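Local structure of UPF0311 protein RPA1785 (Rhodopseudomonas palustris, 3C5O) at residues B[10-15]-B[128-133]; B[64-69]-B[94-99]; B[117-122]-B[149-154]; B[36-41]-B[70-75]. The protein is of unknown function but forms a closed antiparallel beta-barrel of the DUF3237 family and assembles with three further copies of itself. All blocks are in the same frame, centred on the assembly; numbering follows the deposited sequence. Where two conformers were deposited one is given.

Contact 1: residues B[10-15]-B[128-133]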
# COMPACT_ATOMS: atom_id res chain seq x y z
N LYS B 10 -3.50 -2.62 26.25
CA LYS B 10 -3.29 -1.65 27.31
C LYS B 10 -3.36 -0.25 26.68
O LYS B 10 -2.67 0.03 25.71
CB LYS B 10 -1.93 -1.89 27.98
CG LYS B 10 -1.32 -0.70 28.69
CD LYS B 10 0.12 -0.97 29.10
CE LYS B 10 0.89 0.32 29.32
NZ LYS B 10 2.35 0.06 29.13
N TYR B 11 -4.20 0.61 27.24
CA TYR B 11 -4.30 1.99 26.77
C TYR B 11 -2.98 2.69 27.01
O TYR B 11 -2.43 2.61 28.11
CB TYR B 11 -5.42 2.73 27.50
CG TYR B 11 -5.35 4.23 27.30
CD1 TYR B 11 -5.80 4.80 26.12
CD2 TYR B 11 -4.82 5.05 28.29
CE1 TYR B 11 -5.72 6.17 25.91
CE2 TYR B 11 -4.73 6.42 28.10
CZ TYR B 11 -5.18 6.97 26.91
OH TYR B 11 -5.11 8.33 26.71
N VAL B 12 -2.46 3.36 25.98
CA VAL B 12 -1.19 4.06 26.14
C VAL B 12 -1.30 5.58 25.98
O VAL B 12 -0.72 6.31 26.75
CB VAL B 12 -0.04 3.48 25.23
CG1 VAL B 12 0.44 2.15 25.76
CG2 VAL B 12 -0.49 3.35 23.77
N PHE B 13 -2.01 6.06 24.97
CA PHE B 13 -2.12 7.52 24.82
C PHE B 13 -3.24 7.91 23.91
O PHE B 13 -3.77 7.07 23.19
CB PHE B 13 -0.78 8.17 24.37
CG PHE B 13 -0.17 7.56 23.13
CD1 PHE B 13 0.85 6.62 23.24
CD2 PHE B 13 -0.60 7.94 21.86
CE1 PHE B 13 1.41 6.06 22.12
CE2 PHE B 13 -0.03 7.38 20.72
CZ PHE B 13 0.98 6.44 20.85
N THR B 14 -3.58 9.20 23.94
CA THR B 14 -4.62 9.75 23.07
C THR B 14 -4.04 10.78 22.08
O THR B 14 -3.23 11.65 22.47
CB THR B 14 -5.76 10.35 23.91
OG1 THR B 14 -6.31 9.32 24.74
CG2 THR B 14 -6.87 10.89 23.02
N ILE B 15 -4.40 10.61 20.80
CA ILE B 15 -4.11 11.58 19.73
C ILE B 15 -5.39 12.35 19.41
O ILE B 15 -6.42 11.75 19.07
CB ILE B 15 -3.66 10.91 18.40
CG1 ILE B 15 -2.38 10.07 18.59
CG2 ILE B 15 -3.45 11.96 17.30
CD1 ILE B 15 -2.00 9.26 17.35
N TYR B 128 11.34 6.43 21.92
CA TYR B 128 10.05 6.10 21.31
C TYR B 128 10.16 4.96 20.32
O TYR B 128 9.25 4.70 19.54
CB TYR B 128 9.43 7.35 20.65
CG TYR B 128 9.19 8.43 21.67
CD1 TYR B 128 10.16 9.42 21.90
CD2 TYR B 128 8.05 8.44 22.45
CE1 TYR B 128 9.96 10.40 22.85
CE2 TYR B 128 7.85 9.41 23.41
CZ TYR B 128 8.80 10.40 23.60
OH TYR B 128 8.58 11.37 24.55
N GLN B 129 11.30 4.29 20.37
CA GLN B 129 11.59 3.11 19.57
C GLN B 129 10.51 2.05 19.73
O GLN B 129 10.16 1.37 18.77
CB GLN B 129 12.96 2.55 20.03
CG GLN B 129 13.96 2.20 18.93
CD GLN B 129 14.30 3.37 18.01
OE1 GLN B 129 13.41 4.04 17.50
NE2 GLN B 129 15.62 3.59 17.77
N TRP B 130 9.99 1.91 20.95
CA TRP B 130 8.92 0.94 21.22
C TRP B 130 7.68 1.12 20.33
O TRP B 130 6.93 0.18 20.15
CB TRP B 130 8.51 0.96 22.71
CG TRP B 130 7.89 2.27 23.20
CD1 TRP B 130 8.55 3.43 23.51
CD2 TRP B 130 6.49 2.54 23.43
NE1 TRP B 130 7.66 4.39 23.91
CE2 TRP B 130 6.39 3.88 23.87
CE3 TRP B 130 5.32 1.78 23.32
CZ2 TRP B 130 5.17 4.47 24.20
CZ3 TRP B 130 4.10 2.38 23.65
CH2 TRP B 130 4.04 3.71 24.08
N LEU B 131 7.48 2.33 19.79
CA LEU B 131 6.32 2.61 18.94
C LEU B 131 6.30 1.79 17.64
O LEU B 131 5.24 1.58 17.05
CB LEU B 131 6.20 4.12 18.64
CG LEU B 131 5.87 5.04 19.82
CD1 LEU B 131 5.70 6.46 19.33
CD2 LEU B 131 4.62 4.61 20.56
N MSE B 132 7.46 1.28 17.23
CA MSE B 132 7.52 0.45 16.05
C MSE B 132 7.76 -1.01 16.36
O MSE B 132 7.97 -1.80 15.44
CB MSE B 132 8.63 0.94 15.13
CG MSE B 132 8.91 2.38 15.31
SE MSE B 132 10.69 2.72 14.77
CE MSE B 132 10.27 3.11 12.93
N GLN B 133 7.71 -1.36 17.64
CA GLN B 133 7.92 -2.74 18.07
C GLN B 133 6.63 -3.48 18.51
O GLN B 133 6.68 -4.65 18.90
CB GLN B 133 8.94 -2.78 19.21
CG GLN B 133 10.28 -2.12 18.89
CD GLN B 133 11.25 -2.18 20.08
OE1 GLN B 133 10.93 -2.72 21.15
NE2 GLN B 133 12.43 -1.62 19.89

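Contact 2: residues B[64-69]-B[94-99]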
# COMPACT_ATOMS: atom_id res chain seq x y z
N PRO B 64 -20.65 2.64 -0.86
CA PRO B 64 -22.06 2.95 -1.10
C PRO B 64 -22.96 2.68 0.11
O PRO B 64 -24.03 3.27 0.19
CB PRO B 64 -22.44 2.07 -2.31
CG PRO B 64 -21.16 1.65 -2.93
CD PRO B 64 -20.19 1.56 -1.76
N ASN B 65 -22.54 1.82 1.04
CA ASN B 65 -23.28 1.64 2.30
C ASN B 65 -22.89 2.65 3.39
O ASN B 65 -23.33 2.54 4.53
CB ASN B 65 -23.14 0.20 2.82
CG ASN B 65 -21.73 -0.11 3.32
OD1 ASN B 65 -20.82 0.71 3.20
ND2 ASN B 65 -21.55 -1.30 3.87
N GLU B 66 -22.03 3.62 3.05
CA GLU B 66 -21.67 4.73 3.94
C GLU B 66 -20.58 4.43 4.96
O GLU B 66 -20.20 5.30 5.73
CB GLU B 66 -22.89 5.34 4.62
CG GLU B 66 -23.96 5.83 3.63
CD GLU B 66 -23.99 7.34 3.52
OE1 GLU B 66 -25.12 7.86 3.53
OE2 GLU B 66 -22.91 8.00 3.45
N LEU B 67 -20.11 3.18 4.97
CA LEU B 67 -18.86 2.81 5.60
C LEU B 67 -17.78 3.77 5.11
O LEU B 67 -17.73 4.10 3.93
CB LEU B 67 -18.51 1.37 5.20
CG LEU B 67 -17.39 0.48 5.78
CD1 LEU B 67 -16.01 1.10 5.73
CD2 LEU B 67 -17.75 -0.04 7.14
N ILE B 68 -16.95 4.26 6.03
CA ILE B 68 -15.82 5.10 5.65
C ILE B 68 -14.52 4.38 5.94
O ILE B 68 -14.29 3.95 7.06
CB ILE B 68 -15.84 6.45 6.36
CG1 ILE B 68 -17.14 7.19 6.02
CG2 ILE B 68 -14.64 7.28 5.92
CD1 ILE B 68 -17.29 8.52 6.74
N GLU B 69 -13.70 4.23 4.89
CA GLU B 69 -12.35 3.71 4.95
C GLU B 69 -11.42 4.89 5.22
O GLU B 69 -11.41 5.84 4.45
CB GLU B 69 -11.99 3.01 3.64
CG GLU B 69 -12.81 1.73 3.36
CD GLU B 69 -12.51 1.10 1.99
OE1 GLU B 69 -13.22 0.17 1.57
OE2 GLU B 69 -11.54 1.54 1.31
N GLY B 94 -21.69 2.52 11.34
CA GLY B 94 -22.77 2.73 12.30
C GLY B 94 -24.12 2.79 11.59
O GLY B 94 -24.18 2.63 10.37
N PRO B 95 -25.22 3.02 12.33
CA PRO B 95 -26.53 3.31 11.69
C PRO B 95 -26.45 4.46 10.68
O PRO B 95 -25.83 5.48 10.98
CB PRO B 95 -27.40 3.71 12.88
CG PRO B 95 -26.79 3.04 14.06
CD PRO B 95 -25.30 3.00 13.80
N VAL B 96 -27.05 4.31 9.50
CA VAL B 96 -26.94 5.33 8.45
C VAL B 96 -27.39 6.74 8.84
O VAL B 96 -26.74 7.71 8.45
CB VAL B 96 -27.62 4.93 7.11
CG1 VAL B 96 -26.68 4.11 6.26
CG2 VAL B 96 -28.98 4.22 7.32
N GLU B 97 -28.48 6.86 9.60
CA GLU B 97 -28.94 8.15 10.14
C GLU B 97 -27.84 8.90 10.91
O GLU B 97 -27.66 10.11 10.75
CB GLU B 97 -30.13 7.95 11.09
CG GLU B 97 -31.49 7.75 10.42
CD GLU B 97 -32.57 7.26 11.41
OE1 GLU B 97 -32.23 7.09 12.62
OE2 GLU B 97 -33.73 7.04 10.99
N LEU B 98 -27.12 8.17 11.74
CA LEU B 98 -26.07 8.76 12.58
C LEU B 98 -24.81 9.12 11.78
O LEU B 98 -24.19 10.17 11.99
CB LEU B 98 -25.76 7.85 13.78
CG LEU B 98 -26.92 7.56 14.74
CD1 LEU B 98 -26.61 6.40 15.68
CD2 LEU B 98 -27.30 8.80 15.54
N LEU B 99 -24.45 8.26 10.83
CA LEU B 99 -23.36 8.60 9.91
C LEU B 99 -23.69 9.91 9.20
O LEU B 99 -22.85 10.80 9.11
CB LEU B 99 -23.09 7.47 8.91
CG LEU B 99 -22.78 6.08 9.47
CD1 LEU B 99 -22.44 5.09 8.35
CD2 LEU B 99 -21.65 6.14 10.49

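Contact 3: residues B[117-122]-B[149-154]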
# COMPACT_ATOMS: atom_id res chain seq x y z
N THR B 117 -9.29 1.86 14.30
CA THR B 117 -8.21 2.00 13.36
C THR B 117 -6.98 1.23 13.84
O THR B 117 -6.91 0.78 14.99
CB THR B 117 -7.75 3.47 13.25
OG1 THR B 117 -6.96 3.80 14.41
CG2 THR B 117 -8.90 4.44 13.18
N ARG B 118 -6.00 1.11 12.95
CA ARG B 118 -4.70 0.58 13.34
C ARG B 118 -3.67 1.67 13.07
O ARG B 118 -3.34 1.91 11.93
CB ARG B 118 -4.34 -0.67 12.56
CG ARG B 118 -3.06 -1.28 13.07
CD ARG B 118 -2.21 -1.82 11.96
NE ARG B 118 -0.81 -1.81 12.37
CZ ARG B 118 0.18 -2.37 11.70
NH1 ARG B 118 -0.06 -3.04 10.58
NH2 ARG B 118 1.42 -2.29 12.17
N PRO B 119 -3.21 2.36 14.13
CA PRO B 119 -2.12 3.32 13.97
C PRO B 119 -0.73 2.69 13.94
O PRO B 119 -0.36 1.89 14.83
CB PRO B 119 -2.28 4.25 15.16
CG PRO B 119 -3.01 3.42 16.20
CD PRO B 119 -3.73 2.32 15.51
N ARG B 120 0.06 3.07 12.93
CA ARG B 120 1.43 2.60 12.76
C ARG B 120 2.39 3.79 12.82
O ARG B 120 2.22 4.78 12.12
CB ARG B 120 1.57 1.84 11.43
CG ARG B 120 2.79 0.92 11.39
CD ARG B 120 3.09 0.42 9.99
NE ARG B 120 3.35 1.55 9.12
CZ ARG B 120 4.55 2.04 8.85
NH1 ARG B 120 4.64 3.09 8.05
NH2 ARG B 120 5.64 1.49 9.34
N PHE B 121 3.42 3.67 13.66
CA PHE B 121 4.36 4.76 13.94
C PHE B 121 5.74 4.47 13.39
O PHE B 121 6.17 3.31 13.35
CB PHE B 121 4.44 5.00 15.45
CG PHE B 121 3.09 5.19 16.09
CD1 PHE B 121 2.40 6.38 15.90
CD2 PHE B 121 2.52 4.18 16.85
CE1 PHE B 121 1.13 6.55 16.46
CE2 PHE B 121 1.26 4.34 17.44
CZ PHE B 121 0.56 5.52 17.24
N GLU B 122 6.40 5.51 12.95
CA GLU B 122 7.80 5.45 12.60
C GLU B 122 8.51 6.59 13.26
O GLU B 122 8.14 7.72 13.10
CB GLU B 122 7.98 5.59 11.10
CG GLU B 122 7.56 4.43 10.28
CD GLU B 122 7.86 4.62 8.81
OE1 GLU B 122 8.47 5.62 8.45
OE2 GLU B 122 7.52 3.77 8.00
N ILE B 149 -8.44 9.91 19.06
CA ILE B 149 -8.10 8.50 18.94
C ILE B 149 -7.46 8.07 20.23
O ILE B 149 -6.40 8.57 20.59
CB ILE B 149 -6.97 8.20 17.88
CG1 ILE B 149 -6.82 9.29 16.77
CG2 ILE B 149 -6.99 6.70 17.45
CD1 ILE B 149 -7.79 9.30 15.73
N ASP B 150 -8.08 7.13 20.91
CA ASP B 150 -7.49 6.51 22.07
C ASP B 150 -6.71 5.32 21.59
O ASP B 150 -7.28 4.37 21.03
CB ASP B 150 -8.58 6.07 23.03
CG ASP B 150 -9.32 7.23 23.62
OD1 ASP B 150 -8.66 8.17 24.13
OD2 ASP B 150 -10.57 7.22 23.57
N VAL B 151 -5.40 5.37 21.81
CA VAL B 151 -4.47 4.38 21.25
C VAL B 151 -4.16 3.31 22.29
O VAL B 151 -3.81 3.62 23.43
CB VAL B 151 -3.14 5.06 20.73
CG1 VAL B 151 -2.17 4.02 20.16
CG2 VAL B 151 -3.43 6.14 19.66
N HIS B 152 -4.29 2.06 21.89
CA HIS B 152 -4.05 0.94 22.76
C HIS B 152 -2.93 0.10 22.21
O HIS B 152 -2.92 -0.21 21.02
CB HIS B 152 -5.32 0.11 22.87
CG HIS B 152 -6.50 0.89 23.34
ND1 HIS B 152 -6.84 0.98 24.67
CD2 HIS B 152 -7.39 1.66 22.67
CE1 HIS B 152 -7.91 1.75 24.80
NE2 HIS B 152 -8.26 2.18 23.60
N GLN B 153 -1.98 -0.27 23.06
CA GLN B 153 -0.88 -1.13 22.70
C GLN B 153 -1.37 -2.57 22.72
O GLN B 153 -1.96 -3.00 23.73
CB GLN B 153 0.23 -0.97 23.73
CG GLN B 153 1.53 -1.64 23.38
CD GLN B 153 2.53 -1.61 24.53
OE1 GLN B 153 3.73 -1.80 24.32
NE2 GLN B 153 2.04 -1.41 25.74
N VAL B 154 -1.16 -3.32 21.63
CA VAL B 154 -1.50 -4.75 21.63
C VAL B 154 -0.37 -5.55 22.25
O VAL B 154 0.79 -5.52 21.79
CB VAL B 154 -1.81 -5.32 20.23
CG1 VAL B 154 -2.01 -6.86 20.31
CG2 VAL B 154 -3.04 -4.64 19.62

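Contact 4: residues B[36-41]-B[70-75]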
# COMPACT_ATOMS: atom_id res chain seq x y z
N ILE B 36 -9.59 15.09 3.99
CA ILE B 36 -9.80 15.94 5.16
C ILE B 36 -8.45 16.35 5.74
O ILE B 36 -7.74 15.54 6.31
CB ILE B 36 -10.61 15.20 6.26
CG1 ILE B 36 -11.92 14.67 5.67
CG2 ILE B 36 -10.84 16.12 7.44
CD1 ILE B 36 -13.09 14.91 6.52
N PRO B 37 -8.08 17.63 5.58
CA PRO B 37 -6.78 18.11 6.02
C PRO B 37 -6.62 18.05 7.54
O PRO B 37 -7.56 18.31 8.27
CB PRO B 37 -6.78 19.56 5.56
CG PRO B 37 -7.79 19.61 4.47
CD PRO B 37 -8.86 18.72 4.98
N ILE B 38 -5.41 17.71 7.98
CA ILE B 38 -5.06 17.69 9.39
C ILE B 38 -4.33 19.01 9.71
O ILE B 38 -3.31 19.32 9.08
CB ILE B 38 -4.22 16.44 9.70
CG1 ILE B 38 -5.15 15.21 9.69
CG2 ILE B 38 -3.49 16.60 11.07
CD1 ILE B 38 -4.42 13.89 9.57
N LEU B 39 -4.88 19.77 10.65
CA LEU B 39 -4.45 21.15 10.93
C LEU B 39 -3.52 21.30 12.13
O LEU B 39 -2.86 22.32 12.26
CB LEU B 39 -5.66 22.06 11.12
CG LEU B 39 -6.66 22.12 9.96
CD1 LEU B 39 -7.84 23.05 10.26
CD2 LEU B 39 -5.96 22.55 8.68
N GLY B 40 -3.48 20.28 12.97
CA GLY B 40 -2.78 20.32 14.26
C GLY B 40 -3.41 19.31 15.22
O GLY B 40 -4.16 18.42 14.79
N GLY B 41 -3.13 19.47 16.50
CA GLY B 41 -3.59 18.57 17.53
C GLY B 41 -2.56 18.31 18.60
O GLY B 41 -1.52 18.99 18.67
N LEU B 70 -10.68 4.85 6.33
CA LEU B 70 -9.82 5.95 6.68
C LEU B 70 -8.38 5.58 6.37
O LEU B 70 -7.98 4.43 6.48
CB LEU B 70 -9.91 6.28 8.17
CG LEU B 70 -11.19 5.89 8.89
CD1 LEU B 70 -10.80 5.71 10.32
CD2 LEU B 70 -12.23 6.94 8.73
N GLU B 71 -7.60 6.59 6.03
CA GLU B 71 -6.19 6.41 5.71
C GLU B 71 -5.54 7.75 5.93
O GLU B 71 -5.44 8.55 5.02
CB GLU B 71 -6.05 5.92 4.27
CG GLU B 71 -4.66 5.63 3.80
CD GLU B 71 -4.69 4.65 2.64
OE1 GLU B 71 -5.18 5.02 1.51
OE2 GLU B 71 -4.27 3.50 2.88
N ALA B 72 -5.15 8.03 7.17
CA ALA B 72 -4.60 9.32 7.53
C ALA B 72 -3.07 9.23 7.67
O ALA B 72 -2.56 8.28 8.24
CB ALA B 72 -5.22 9.80 8.84
N LYS B 73 -2.37 10.24 7.15
CA LYS B 73 -0.93 10.32 7.24
C LYS B 73 -0.58 11.70 7.74
O LYS B 73 -0.96 12.70 7.16
CB LYS B 73 -0.29 10.05 5.89
CG LYS B 73 -0.54 8.63 5.40
CD LYS B 73 0.08 8.35 4.05
CE LYS B 73 -0.40 6.95 3.60
NZ LYS B 73 0.45 6.36 2.54
N TYR B 74 0.11 11.73 8.88
CA TYR B 74 0.55 12.95 9.52
C TYR B 74 1.70 12.63 10.46
O TYR B 74 2.24 11.52 10.45
CB TYR B 74 -0.62 13.59 10.27
CG TYR B 74 -1.33 12.69 11.26
CD1 TYR B 74 -1.13 12.82 12.64
CD2 TYR B 74 -2.23 11.71 10.82
CE1 TYR B 74 -1.82 12.00 13.56
CE2 TYR B 74 -2.92 10.89 11.73
CZ TYR B 74 -2.71 11.05 13.09
OH TYR B 74 -3.41 10.24 13.97
N ALA B 75 2.07 13.60 11.29
CA ALA B 75 3.20 13.42 12.18
C ALA B 75 2.95 14.17 13.47
O ALA B 75 2.16 15.13 13.51
CB ALA B 75 4.47 13.92 11.53

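Contact 1: residues B[10-15]-B[128-133]
Phe13 meets Trp130 and Leu131 with one corner of its ring. Phe13 CE1 lies 4.0 Å from Trp130 CH2 and 3.9 Å from Leu131 CD2, and both partners sit at the edge of the phenyl ring, near its plane. Phe13 and Trp130 reach out from their backbones in opposite directions and slide past each other. The approach is oblique to the indole, so the two rings do not stack. Trp130 holds its CG between the backbone N and the carbonyl carbon (chi1 65°), which brings the six-membered ring up to Val12 and Phe13. Val12 CG1 comes within 4.2 Å of Trp130 CZ3, again obliquely. Leu131 CD2 also lies over one face of the Trp130 indole, 3.5 Å above its plane and toward the rim. No hydrogen bond crosses the contact; it is apolar and mostly buried. Val12 and Phe13 form a classic beta bulge opposite Val151. Strand 9-27 pairs here with strand 146-154, and Phe13 also touches Ile48 of strand 48-62. The 3-10 segment belongs to the connection between strands 114-122 and 136-142, where the backbone O of selenomethionine Met132 is hydrogen-bonded to Arg63 NH1 of a neighbouring subunit.

Contact 2: residues B[64-69]-B[94-99]
Glu66 and Leu99 form the close part of this contact. Leu99 CD1 lies 3.5 Å from Glu66 O and 3.8 Å from Glu66 CB, so a single methyl meets both the backbone and the root of the side chain. Leu99 is buried. The looser part lies at Val96, an exposed residue in the first turn of the helix. Val96 CG1 comes no nearer than 4.1 Å to Asn65 O and 4.2 Å to Glu66 CG. The side chains of Glu66 and Val96 cross at about a right angle. The Glu66 chain bends at chi2 (-106°), and its carboxylate turns to the next turns of helix 96-103: OE1 forms a salt bridge with Arg100 and OE2 one with Lys103. The acid thus joins the turn to the helix by charge, while its CB and CG supply the apolar contact. The turn itself is an Asx turn. Leu67 N donates to Asn65 OD1 over 3.1 Å, from above the carbonyl plane. Pro95 takes the N-cap position of the helix. The contact sets helix 96-103, which follows strand 83-93, against the turn linking strands 48-62 and 68-78. Leu99 also touches Ile113, just ahead of strand 114-122, and Asn65 packs on Gln133 of the second subunit.

Contact 3: residues B[117-122]-B[149-154]
Strands 117-122 and 149-154 run at 73° to each other, with their axes 8.4 Å apart at closest approach. They belong to one closed antiparallel beta-barrel. Strand 136-142 stands between them in the sheet order, and no hydrogen bond joins them directly. Contact is made by inward side chains at alternate positions: Thr117, Pro119 and Phe121 on one strand, Ile149 and Val151 on the other. All five are buried. Val151 has the largest share. Its CG1 lies anti to the backbone N (chi1 179°) and meets both Pro119 and Phe121. Pro119 CG is 4.1 Å from Val151 CG1, and the proline and valine slide past each other in opposite directions. The ring of Phe121 presents its edge, with Phe121 CZ 4.3 Å from Val151 CG1. Phe136 of the intervening strand touches Pro119 and Val151 and meets Phe121 edge-to-face, so it joins the cluster. Arg120 and Glu122 alternate with the packing residues. In one of two modelled conformers, and so less certainly, Arg120 NH1 and NH2 both donate to Glu122 OE2. At the other end of the strand Thr117 OG1 rests 4.2 Å from Ile149 CG2, while its hydrogen-bond partner is Asn88 OD1.

Contact 4: residues B[36-41]-B[70-75]
Ile38 reaches across to Tyr74 and Ala72 and has the most surface buried here. Its CD1 methyl does all the touching. Ile38 CD1 is modelled 3.3 Å from Tyr74 CD2, too short to be taken at face value, and 3.7 Å from Tyr74 CG. The methyl therefore settles near the root of the tyrosine ring, well away from the hydroxyl. It approaches obliquely, and the two side chains cross at about a right angle. At chi1 54° the Tyr74 ring is swung back over its own backbone, with its CD2 side to the isoleucine. Ile38 sets CG1 anti to its carbonyl carbon (chi1 -74°) and extends CD1 from there. Ala72, two residues before Tyr74, completes the grip: its CB is 4.2 Å from the same Ile38 CD1. No hydrogen bond crosses the contact, and all the touching residues are buried. The strands run at 29° in nearly the same direction, 8.4 Å apart at closest. This follows from the antiparallel barrel order, where strand 48-62 separates strands 32-45 and 68-78. Val52 of that middle strand also packs on Ile38. Tyr74 further touches Ile15 of strand 9-27 and Val86 and Asn88 of strand 83-93, so its ring joins several barrel strands.

Overall arrangement
From the N terminus, strand 10-15 opens contact 1, which closes at 128-133 and spans most of the chain. Contacts 2 and 4 are both nested in this loop. They cross each other: 36-41 comes first, then 64-69, then the adjoining 70-75, which closes contact 4, and last 94-99, which closes contact 2. Contact 3 opens later, at 117-122, and closes at 149-154, crossing contact 1. Strands 9-27 and 146-154 are neighbours, so contacts 1 and 3 touch, with centres about 7 Å apart. Contact 4 touches both across the barrel interior. Contact 2, on the other side of the chain's centre from contacts 1 and 3, ties helix 96-103 to the turn before strand 68-78.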